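Local coordinates for SusD family protein (Bacteroides uniformis, PDB 7KV1), which probably binds beta-glucan at the cell surface of a gut bacterium, as a SusD-family glycan-binding protein built on tetratricopeptide-like helices, at residues L260-N269 with E281-E289; G426-V437 with L446-E457. All coordinates share one frame; numbering follows the deposited sequence.

Interaction 1: residues L260-N269 with E281-E289. With NCO (cobalt hexammine(III)), chain C.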
loop_
_atom_site.group_PDB
_atom_site.type_symbol
_atom_site.label_atom_id
_atom_site.label_comp_id
_atom_site.label_asym_id
_atom_site.label_seq_id
_atom_site.Cartn_x
_atom_site.Cartn_y
_atom_site.Cartn_z
ATOM N N LEU A 260 -1.364 -13.662 -14.774
ATOM C CA LEU A 260 -1.537 -14.158 -13.387
ATOM C C LEU A 260 -2.872 -14.907 -13.301
ATOM O O LEU A 260 -2.919 -15.934 -12.629
ATOM C CB LEU A 260 -1.492 -12.980 -12.404
ATOM C CG LEU A 260 -0.153 -12.252 -12.341
ATOM C CD1 LEU A 260 -0.206 -11.148 -11.310
ATOM C CD2 LEU A 260 0.991 -13.225 -12.091
ATOM N N ILE A 261 -3.922 -14.377 -13.934
ATOM C CA ILE A 261 -5.266 -15.030 -13.993
ATOM C C ILE A 261 -5.148 -16.374 -14.749
ATOM O O ILE A 261 -5.869 -17.303 -14.390
ATOM C CB ILE A 261 -6.285 -14.044 -14.595
ATOM C CG1 ILE A 261 -6.458 -12.824 -13.689
ATOM C CG2 ILE A 261 -7.621 -14.698 -14.863
ATOM C CD1 ILE A 261 -7.165 -11.678 -14.340
ATOM N N ASP A 262 -4.283 -16.488 -15.755
ATOM C CA ASP A 262 -4.111 -17.733 -16.556
ATOM C C ASP A 262 -3.186 -18.713 -15.838
ATOM O O ASP A 262 -3.115 -19.864 -16.262
ATOM C CB ASP A 262 -3.579 -17.433 -17.954
ATOM C CG ASP A 262 -4.604 -16.741 -18.834
ATOM O OD1 ASP A 262 -5.794 -16.745 -18.462
ATOM O OD2 ASP A 262 -4.203 -16.172 -19.850
ATOM N N SER A 263 -2.511 -18.293 -14.786
ATOM C CA SER A 263 -1.525 -19.112 -14.056
ATOM C C SER A 263 -2.205 -20.135 -13.140
ATOM O O SER A 263 -3.185 -19.838 -12.481
ATOM C CB SER A 263 -0.605 -18.256 -13.250
ATOM O OG SER A 263 0.093 -19.058 -12.312
ATOM N N PRO A 264 -1.628 -21.340 -12.969
ATOM C CA PRO A 264 -2.169 -22.315 -12.025
ATOM C C PRO A 264 -1.816 -22.043 -10.559
ATOM O O PRO A 264 -2.382 -22.729 -9.711
ATOM C CB PRO A 264 -1.550 -23.638 -12.535
ATOM C CG PRO A 264 -0.218 -23.227 -13.108
ATOM C CD PRO A 264 -0.465 -21.858 -13.718
ATOM N N SER A 265 -0.977 -21.040 -10.262
ATOM C CA SER A 265 -0.332 -20.865 -8.930
ATOM C C SER A 265 -1.061 -19.856 -8.031
ATOM O O SER A 265 -0.730 -19.813 -6.826
ATOM C CB SER A 265 1.118 -20.484 -9.088
ATOM O OG SER A 265 1.765 -21.370 -9.985
ATOM N N PHE A 266 -2.073 -19.143 -8.525
ATOM C CA PHE A 266 -2.760 -18.084 -7.739
ATOM C C PHE A 266 -4.258 -18.386 -7.679
ATOM O O PHE A 266 -4.824 -18.854 -8.676
ATOM C CB PHE A 266 -2.492 -16.701 -8.358
ATOM C CG PHE A 266 -1.065 -16.257 -8.190
ATOM C CD1 PHE A 266 -0.573 -15.970 -6.930
ATOM C CD2 PHE A 266 -0.199 -16.215 -9.266
ATOM C CE1 PHE A 266 0.752 -15.596 -6.750
ATOM C CE2 PHE A 266 1.122 -15.848 -9.092
ATOM C CZ PHE A 266 1.597 -15.541 -7.838
ATOM N N ARG A 267 -4.880 -18.119 -6.545
ATOM C CA ARG A 267 -6.356 -18.178 -6.454
ATOM C C ARG A 267 -6.811 -17.286 -5.310
ATOM O O ARG A 267 -5.989 -17.010 -4.432
ATOM C CB ARG A 267 -6.862 -19.619 -6.286
ATOM C CG ARG A 267 -6.333 -20.341 -5.060
ATOM C CD ARG A 267 -7.383 -20.997 -4.170
ATOM N NE ARG A 267 -8.318 -21.865 -4.853
ATOM C CZ ARG A 267 -9.633 -21.661 -4.978
ATOM N NH1 ARG A 267 -10.241 -20.585 -4.485
ATOM N NH2 ARG A 267 -10.349 -22.554 -5.624
ATOM N N LEU A 268 -8.102 -16.953 -5.278
ATOM C CA LEU A 268 -8.718 -16.302 -4.107
ATOM C C LEU A 268 -8.747 -17.294 -2.948
ATOM O O LEU A 268 -9.138 -18.465 -3.143
ATOM C CB LEU A 268 -10.115 -15.803 -4.483
ATOM C CG LEU A 268 -10.167 -14.679 -5.505
ATOM C CD1 LEU A 268 -11.599 -14.239 -5.727
ATOM C CD2 LEU A 268 -9.334 -13.484 -5.043
ATOM N N ASN A 269 -8.351 -16.860 -1.759
ATOM C CA ASN A 269 -8.617 -17.666 -0.541
ATOM C C ASN A 269 -10.124 -17.911 -0.445
ATOM O O ASN A 269 -10.917 -16.966 -0.504
ATOM C CB ASN A 269 -8.100 -16.973 0.718
ATOM C CG ASN A 269 -7.958 -17.910 1.885
ATOM O OD1 ASN A 269 -8.863 -18.700 2.138
ATOM N ND2 ASN A 269 -6.831 -17.828 2.584
ATOM N N GLU A 281 -1.068 -16.242 5.987
ATOM C CA GLU A 281 0.170 -15.606 5.485
ATOM C C GLU A 281 0.687 -16.455 4.336
ATOM O O GLU A 281 0.751 -17.678 4.501
ATOM C CB GLU A 281 1.200 -15.486 6.607
ATOM C CG GLU A 281 0.736 -14.537 7.680
ATOM C CD GLU A 281 1.775 -14.216 8.730
ATOM O OE1 GLU A 281 2.759 -14.981 8.830
ATOM O OE2 GLU A 281 1.595 -13.197 9.428
ATOM N N TRP A 282 0.977 -15.834 3.203
ATOM C CA TRP A 282 1.512 -16.536 2.009
ATOM C C TRP A 282 0.551 -17.665 1.568
ATOM O O TRP A 282 1.025 -18.683 1.047
ATOM C CB TRP A 282 2.936 -17.035 2.310
ATOM C CG TRP A 282 3.876 -15.885 2.512
ATOM C CD1 TRP A 282 4.508 -15.512 3.657
ATOM C CD2 TRP A 282 4.244 -14.922 1.514
ATOM N NE1 TRP A 282 5.243 -14.370 3.440
ATOM C CE2 TRP A 282 5.110 -13.998 2.126
ATOM C CE3 TRP A 282 3.956 -14.788 0.152
ATOM C CZ2 TRP A 282 5.686 -12.946 1.424
ATOM C CZ3 TRP A 282 4.518 -13.741 -0.549
ATOM C CH2 TRP A 282 5.377 -12.836 0.086
ATOM N N CYS A 283 -0.764 -17.475 1.704
ATOM C CA CYS A 283 -1.760 -18.333 1.009
ATOM C C CYS A 283 -1.645 -18.039 -0.493
ATOM O O CYS A 283 -0.843 -17.121 -0.892
ATOM C CB CYS A 283 -3.171 -18.120 1.535
ATOM S SG CYS A 283 -3.862 -16.483 1.171
ATOM N N ASP A 284 -2.374 -18.792 -1.319
ATOM C CA ASP A 284 -2.189 -18.729 -2.789
ATOM C C ASP A 284 -2.832 -17.464 -3.367
ATOM O O ASP A 284 -2.648 -17.220 -4.564
ATOM C CB ASP A 284 -2.661 -20.029 -3.435
ATOM C CG ASP A 284 -1.709 -21.180 -3.089
ATOM O OD1 ASP A 284 -0.446 -20.963 -3.143
ATOM O OD2 ASP A 284 -2.214 -22.253 -2.721
ATOM N N GLU A 285 -3.507 -16.669 -2.553
ATOM C CA GLU A 285 -3.961 -15.308 -2.937
ATOM C C GLU A 285 -2.801 -14.301 -2.871
ATOM O O GLU A 285 -2.858 -13.240 -3.519
ATOM C CB GLU A 285 -5.093 -14.877 -2.012
ATOM C CG GLU A 285 -5.662 -13.546 -2.447
ATOM C CD GLU A 285 -7.069 -13.248 -1.978
ATOM O OE1 GLU A 285 -7.739 -14.158 -1.440
ATOM O OE2 GLU A 285 -7.474 -12.100 -2.156
ATOM N N SER A 286 -1.776 -14.605 -2.099
ATOM C CA SER A 286 -0.739 -13.627 -1.720
ATOM C C SER A 286 0.261 -13.462 -2.864
ATOM O O SER A 286 0.879 -14.437 -3.256
ATOM C CB SER A 286 -0.096 -14.022 -0.405
ATOM O OG SER A 286 0.718 -12.946 0.063
ATOM N N ILE A 287 0.386 -12.262 -3.436
ATOM C CA ILE A 287 1.414 -12.019 -4.487
ATOM C C ILE A 287 2.640 -11.422 -3.798
ATOM O O ILE A 287 3.784 -11.812 -4.146
ATOM C CB ILE A 287 0.854 -11.159 -5.627
ATOM C CG1 ILE A 287 -0.152 -11.947 -6.472
ATOM C CG2 ILE A 287 1.973 -10.595 -6.468
ATOM C CD1 ILE A 287 -0.886 -11.143 -7.489
ATOM N N TRP A 288 2.420 -10.518 -2.839
ATOM C CA TRP A 288 3.555 -9.964 -2.070
ATOM C C TRP A 288 3.106 -9.470 -0.696
ATOM O O TRP A 288 2.063 -8.765 -0.578
ATOM C CB TRP A 288 4.255 -8.884 -2.890
ATOM C CG TRP A 288 5.619 -8.545 -2.382
ATOM C CD1 TRP A 288 6.696 -9.382 -2.271
ATOM C CD2 TRP A 288 6.052 -7.264 -1.903
ATOM N NE1 TRP A 288 7.765 -8.705 -1.761
ATOM C CE2 TRP A 288 7.406 -7.406 -1.526
ATOM C CE3 TRP A 288 5.447 -6.008 -1.792
ATOM C CZ2 TRP A 288 8.154 -6.331 -1.046
ATOM C CZ3 TRP A 288 6.173 -4.960 -1.271
ATOM C CH2 TRP A 288 7.519 -5.121 -0.923
ATOM N N GLU A 289 3.874 -9.867 0.311
ATOM C CA GLU A 289 3.690 -9.459 1.712
ATOM C C GLU A 289 5.031 -8.945 2.212
ATOM O O GLU A 289 6.070 -9.377 1.673
ATOM C CB GLU A 289 3.269 -10.619 2.612
ATOM C CG GLU A 289 2.175 -11.482 2.060
ATOM C CD GLU A 289 1.539 -12.442 3.042
ATOM O OE1 GLU A 289 1.913 -12.415 4.256
ATOM O OE2 GLU A 289 0.662 -13.207 2.598
HETATM CO CO NCO C . -6.874 -19.740 -11.772
HETATM N N1 NCO C . -5.508 -20.957 -10.945
HETATM N N2 NCO C . -8.111 -18.515 -12.747
HETATM N N3 NCO C . -8.272 -21.252 -11.927
HETATM N N4 NCO C . -6.155 -20.203 -13.547
HETATM N N5 NCO C . -5.538 -18.204 -11.637
HETATM N N6 NCO C . -7.631 -19.283 -10.004
#
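R267 N donates to D284 O at 3.1 Å, reaching that oxygen from above its carbonyl plane, while F266 CA brings a CH...O contact to the same atom. One residue on, the carboxylate of E285 receives N269 N at OE1 (2.8 Å), on the anti side and 26° out of the carboxylate plane. E285 reaches there because CG stands anti to its own backbone N (chi1 -175°) and the chain beyond stays extended. N269 ND2 adds a long bond to C283 SG at 3.6 Å, and its OD1 accepts from S271 N. The F266 ring takes S286 O at its edge, in plane, and CE1 lies 3.8 Å from I287 CG1; L260 and I287 meet tip to tip. Further out, R440 pairs with E285 OE1, which N269 N also uses, and R407 with OE2; K208 pairs with D284 and is a cation-pi partner of F266. With an alanine here, N269 N would probably lose its acceptor and R440 and R407 the carboxylate they share. Carbonyl oxygens of I261, S263 and F266 accept from ammines of cobalt hexammine(III), and the Y408 hydroxyl adds a side-chain partner. The clustered carbonyls probably make this spot electronegative, consistent with the bound cation.

Interaction 2: residues G426-V437 with L446-E457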
loop_
_atom_site.group_PDB
_atom_site.type_symbol
_atom_site.label_atom_id
_atom_site.label_comp_id
_atom_site.label_asym_id
_atom_site.label_seq_id
_atom_site.Cartn_x
_atom_site.Cartn_y
_atom_site.Cartn_z
ATOM N N GLY A 426 -18.748 -5.390 -20.881
ATOM C CA GLY A 426 -19.291 -5.464 -19.527
ATOM C C GLY A 426 -19.804 -6.854 -19.174
ATOM O O GLY A 426 -20.073 -7.060 -17.977
ATOM N N THR A 427 -20.026 -7.760 -20.141
ATOM C CA THR A 427 -20.492 -9.131 -19.834
ATOM C C THR A 427 -19.373 -10.103 -20.185
ATOM O O THR A 427 -19.610 -11.281 -20.079
ATOM C CB THR A 427 -21.805 -9.472 -20.550
ATOM O OG1 THR A 427 -21.590 -9.259 -21.950
ATOM C CG2 THR A 427 -22.938 -8.598 -20.070
ATOM N N GLY A 428 -18.184 -9.617 -20.505
ATOM C CA GLY A 428 -17.057 -10.487 -20.890
ATOM C C GLY A 428 -16.167 -10.855 -19.709
ATOM O O GLY A 428 -16.678 -11.089 -18.578
ATOM N N GLU A 429 -14.855 -10.892 -19.953
ATOM C CA GLU A 429 -13.855 -11.278 -18.936
ATOM C C GLU A 429 -13.970 -10.353 -17.708
ATOM O O GLU A 429 -13.879 -10.828 -16.599
ATOM C CB GLU A 429 -12.463 -11.115 -19.522
ATOM C CG GLU A 429 -12.182 -12.046 -20.660
ATOM C CD GLU A 429 -10.758 -11.835 -21.134
ATOM O OE1 GLU A 429 -10.408 -10.674 -21.489
ATOM O OE2 GLU A 429 -9.989 -12.807 -21.031
ATOM N N ALA A 430 -14.268 -9.073 -17.897
ATOM C CA ALA A 430 -14.376 -8.129 -16.749
ATOM C C ALA A 430 -15.436 -8.614 -15.754
ATOM O O ALA A 430 -15.177 -8.593 -14.526
ATOM C CB ALA A 430 -14.672 -6.772 -17.273
ATOM N N LYS A 431 -16.566 -9.125 -16.251
ATOM C CA LYS A 431 -17.667 -9.633 -15.396
ATOM C C LYS A 431 -17.227 -10.919 -14.704
ATOM O O LYS A 431 -17.500 -11.052 -13.509
ATOM C CB LYS A 431 -18.930 -9.858 -16.237
ATOM C CG LYS A 431 -20.055 -10.618 -15.562
ATOM C CD LYS A 431 -21.240 -10.821 -16.517
ATOM C CE LYS A 431 -22.249 -11.835 -16.028
ATOM N NZ LYS A 431 -23.431 -11.830 -16.925
ATOM N N THR A 432 -16.610 -11.859 -15.422
ATOM C CA THR A 432 -16.088 -13.108 -14.802
ATOM C C THR A 432 -15.193 -12.771 -13.587
ATOM O O THR A 432 -15.394 -13.328 -12.493
ATOM C CB THR A 432 -15.309 -13.927 -15.821
ATOM O OG1 THR A 432 -16.212 -14.174 -16.899
ATOM C CG2 THR A 432 -14.779 -15.213 -15.218
ATOM N N TRP A 433 -14.215 -11.902 -13.802
ATOM C CA TRP A 433 -13.196 -11.525 -12.784
ATOM C C TRP A 433 -13.820 -10.794 -11.595
ATOM O O TRP A 433 -13.572 -11.234 -10.438
ATOM C CB TRP A 433 -12.116 -10.682 -13.449
ATOM C CG TRP A 433 -11.444 -11.436 -14.544
ATOM C CD1 TRP A 433 -11.259 -12.777 -14.607
ATOM C CD2 TRP A 433 -10.809 -10.879 -15.699
ATOM N NE1 TRP A 433 -10.570 -13.096 -15.748
ATOM C CE2 TRP A 433 -10.293 -11.961 -16.445
ATOM C CE3 TRP A 433 -10.627 -9.580 -16.180
ATOM C CZ2 TRP A 433 -9.596 -11.782 -17.636
ATOM C CZ3 TRP A 433 -9.951 -9.397 -17.367
ATOM C CH2 TRP A 433 -9.458 -10.492 -18.086
ATOM N N LEU A 434 -14.579 -9.723 -11.833
ATOM C CA LEU A 434 -15.222 -8.990 -10.710
ATOM C C LEU A 434 -16.137 -9.949 -9.937
ATOM O O LEU A 434 -16.106 -9.919 -8.690
ATOM C CB LEU A 434 -16.005 -7.772 -11.209
ATOM C CG LEU A 434 -16.552 -6.904 -10.072
ATOM C CD1 LEU A 434 -16.280 -5.435 -10.345
ATOM C CD2 LEU A 434 -18.031 -7.138 -9.867
ATOM N N ASN A 435 -16.872 -10.833 -10.628
ATOM C CA ASN A 435 -17.868 -11.703 -9.946
ATOM C C ASN A 435 -17.160 -12.771 -9.098
ATOM O O ASN A 435 -17.762 -13.196 -8.092
ATOM C CB ASN A 435 -18.891 -12.295 -10.916
ATOM C CG ASN A 435 -19.942 -11.284 -11.318
ATOM O OD1 ASN A 435 -20.059 -10.248 -10.665
ATOM N ND2 ASN A 435 -20.705 -11.570 -12.379
ATOM N N GLU A 436 -15.949 -13.191 -9.465
ATOM C CA GLU A 436 -15.126 -14.141 -8.649
ATOM C C GLU A 436 -14.839 -13.510 -7.273
ATOM O O GLU A 436 -14.923 -14.221 -6.265
ATOM C CB GLU A 436 -13.841 -14.441 -9.420
ATOM C CG GLU A 436 -13.056 -15.681 -9.059
ATOM C CD GLU A 436 -12.129 -16.130 -10.198
ATOM O OE1 GLU A 436 -12.588 -16.021 -11.399
ATOM O OE2 GLU A 436 -10.918 -16.550 -9.925
ATOM N N VAL A 437 -14.511 -12.218 -7.251
ATOM C CA VAL A 437 -14.317 -11.419 -6.006
ATOM C C VAL A 437 -15.658 -11.300 -5.270
ATOM O O VAL A 437 -15.668 -11.551 -4.062
ATOM C CB VAL A 437 -13.684 -10.043 -6.294
ATOM C CG1 VAL A 437 -13.534 -9.197 -5.045
ATOM C CG2 VAL A 437 -12.329 -10.169 -6.982
ATOM N N LEU A 446 -22.687 -9.533 -10.529
ATOM C CA LEU A 446 -23.347 -8.492 -11.352
ATOM C C LEU A 446 -23.592 -9.086 -12.749
ATOM O O LEU A 446 -22.713 -9.780 -13.229
ATOM C CB LEU A 446 -22.472 -7.240 -11.437
ATOM C CG LEU A 446 -22.115 -6.596 -10.098
ATOM C CD1 LEU A 446 -21.359 -5.303 -10.303
ATOM C CD2 LEU A 446 -23.353 -6.335 -9.267
ATOM N N ALA A 447 -24.743 -8.814 -13.366
ATOM C CA ALA A 447 -25.063 -9.304 -14.738
ATOM C C ALA A 447 -24.309 -8.508 -15.805
ATOM O O ALA A 447 -24.161 -8.995 -16.933
ATOM C CB ALA A 447 -26.556 -9.259 -14.976
ATOM N N ASN A 448 -23.911 -7.294 -15.498
ATOM C CA ASN A 448 -23.134 -6.419 -16.409
ATOM C C ASN A 448 -22.219 -5.580 -15.510
ATOM O O ASN A 448 -22.689 -5.198 -14.446
ATOM C CB ASN A 448 -24.026 -5.548 -17.296
ATOM C CG ASN A 448 -23.240 -4.710 -18.294
ATOM O OD1 ASN A 448 -22.519 -5.231 -19.132
ATOM N ND2 ASN A 448 -23.348 -3.399 -18.213
ATOM N N VAL A 449 -20.976 -5.341 -15.906
ATOM C CA VAL A 449 -19.998 -4.640 -15.028
ATOM C C VAL A 449 -19.543 -3.377 -15.743
ATOM O O VAL A 449 -19.320 -3.400 -16.988
ATOM C CB VAL A 449 -18.831 -5.540 -14.572
ATOM C CG1 VAL A 449 -19.313 -6.745 -13.782
ATOM C CG2 VAL A 449 -17.965 -6.025 -15.721
ATOM N N THR A 450 -19.522 -2.273 -14.993
ATOM C CA THR A 450 -19.010 -0.971 -15.445
ATOM C C THR A 450 -17.746 -0.614 -14.650
ATOM O O THR A 450 -17.471 -1.224 -13.598
ATOM C CB THR A 450 -20.028 0.157 -15.226
ATOM O OG1 THR A 450 -20.087 0.319 -13.813
ATOM C CG2 THR A 450 -21.394 -0.125 -15.825
ATOM N N VAL A 451 -16.983 0.357 -15.132
ATOM C CA VAL A 451 -15.743 0.766 -14.417
ATOM C C VAL A 451 -16.105 1.263 -13.006
ATOM O O VAL A 451 -15.357 0.918 -12.062
ATOM C CB VAL A 451 -14.927 1.794 -15.206
ATOM C CG1 VAL A 451 -13.669 2.170 -14.441
ATOM C CG2 VAL A 451 -14.548 1.217 -16.544
ATOM N N ASP A 452 -17.239 1.944 -12.830
ATOM C CA ASP A 452 -17.672 2.414 -11.487
ATOM C C ASP A 452 -17.924 1.234 -10.544
ATOM O O ASP A 452 -17.524 1.321 -9.369
ATOM C CB ASP A 452 -18.900 3.312 -11.509
ATOM C CG ASP A 452 -19.002 4.063 -10.168
ATOM O OD1 ASP A 452 -18.024 4.756 -9.760
ATOM O OD2 ASP A 452 -19.993 3.871 -9.508
ATOM N N ASP A 453 -18.510 0.140 -11.038
ATOM C CA ASP A 453 -18.693 -1.089 -10.224
ATOM C C ASP A 453 -17.327 -1.575 -9.717
ATOM O O ASP A 453 -17.265 -2.031 -8.564
ATOM C CB ASP A 453 -19.367 -2.216 -11.019
ATOM C CG ASP A 453 -20.796 -1.919 -11.459
ATOM O OD1 ASP A 453 -21.512 -1.250 -10.667
ATOM O OD2 ASP A 453 -21.195 -2.367 -12.606
ATOM N N VAL A 454 -16.304 -1.595 -10.578
ATOM C CA VAL A 454 -14.946 -2.068 -10.177
ATOM C C VAL A 454 -14.425 -1.136 -9.073
ATOM O O VAL A 454 -13.965 -1.635 -8.042
ATOM C CB VAL A 454 -13.980 -2.165 -11.359
ATOM C CG1 VAL A 454 -12.626 -2.717 -10.921
ATOM C CG2 VAL A 454 -14.571 -2.983 -12.489
ATOM N N LEU A 455 -14.507 0.184 -9.243
ATOM C CA LEU A 455 -14.022 1.111 -8.188
ATOM C C LEU A 455 -14.785 0.857 -6.881
ATOM O O LEU A 455 -14.168 0.915 -5.767
ATOM C CB LEU A 455 -14.171 2.554 -8.687
ATOM C CG LEU A 455 -13.411 2.884 -9.964
ATOM C CD1 LEU A 455 -13.652 4.324 -10.321
ATOM C CD2 LEU A 455 -11.907 2.595 -9.819
ATOM N N THR A 456 -16.092 0.611 -6.942
ATOM C CA THR A 456 -16.872 0.329 -5.708
ATOM C C THR A 456 -16.362 -0.959 -5.076
ATOM O O THR A 456 -16.184 -0.984 -3.846
ATOM C CB THR A 456 -18.379 0.284 -5.987
ATOM O OG1 THR A 456 -18.715 1.612 -6.383
ATOM C CG2 THR A 456 -19.187 -0.188 -4.792
ATOM N N GLU A 457 -16.133 -1.994 -5.873
ATOM C CA GLU A 457 -15.657 -3.298 -5.366
ATOM C C GLU A 457 -14.277 -3.165 -4.702
ATOM O O GLU A 457 -14.061 -3.781 -3.639
ATOM C CB GLU A 457 -15.654 -4.357 -6.462
ATOM C CG GLU A 457 -15.772 -5.746 -5.909
ATOM C CD GLU A 457 -17.101 -6.050 -5.233
ATOM O OE1 GLU A 457 -18.137 -5.579 -5.753
ATOM O OE2 GLU A 457 -17.084 -6.768 -4.189
#
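L434 carries its CG anti to the backbone N (chi1 -174°), which spreads its two methyls between the helix 451-457 and the loop before it: CD1 lies 3.7 Å from V454 CG2, and CD2 lies 3.8 Å from L446 CD1. N435, with chi1 at -77°, instead turns its amide to the backbone of L446 and bonds it twice. L446 N donates to N435 OD1 at 2.7 Å, and N435 ND2 returns a nearly straight bond to L446 O at 2.8 Å, with that oxygen in the amide plane. Asparagine suits this place because one short side chain offers both donor and acceptor. K431, fully extended, runs past L446 O, and its NZ donates to A447 O at 2.9 Å from above the carbonyl plane. V449 lays CG2 against A430 CB, and its N bonds G426 O at 2.8 Å; a side chain at G426 would run into V449 O. T450 and D453 form a capping box that starts the second helix. The helix segments run at 21°, axes 11.1 Å apart, and V437 packs on E457, whose carboxylate pairs with R353 and R438. Polar groups of the first segment thus hold L446 N and O, A447 O and V449 N, while aliphatic side chains pack its helix against loop and second helix.

Overall arrangement
Interaction 1 closes before interaction 2 opens along the chain, and their centres lie 20 Å apart. Helix 429-440 joins them: W433 and E436, on the first helix of interaction 2, pack against I261 and L268 of interaction 1, and R440 lies farther along the same helix. Helix 408-420 is a second shared support, touching L260, I261, E285 and I287 of interaction 1 and W433, V451 and L455 of interaction 2. Strand 286-290 of interaction 1 pairs antiparallel with strand 403-407, which leads directly into that helix. The chain around the bound cobalt hexammine(III) is thereby set against a predominantly helical framework, consistent with the tetratricopeptide-like architecture of SusD proteins.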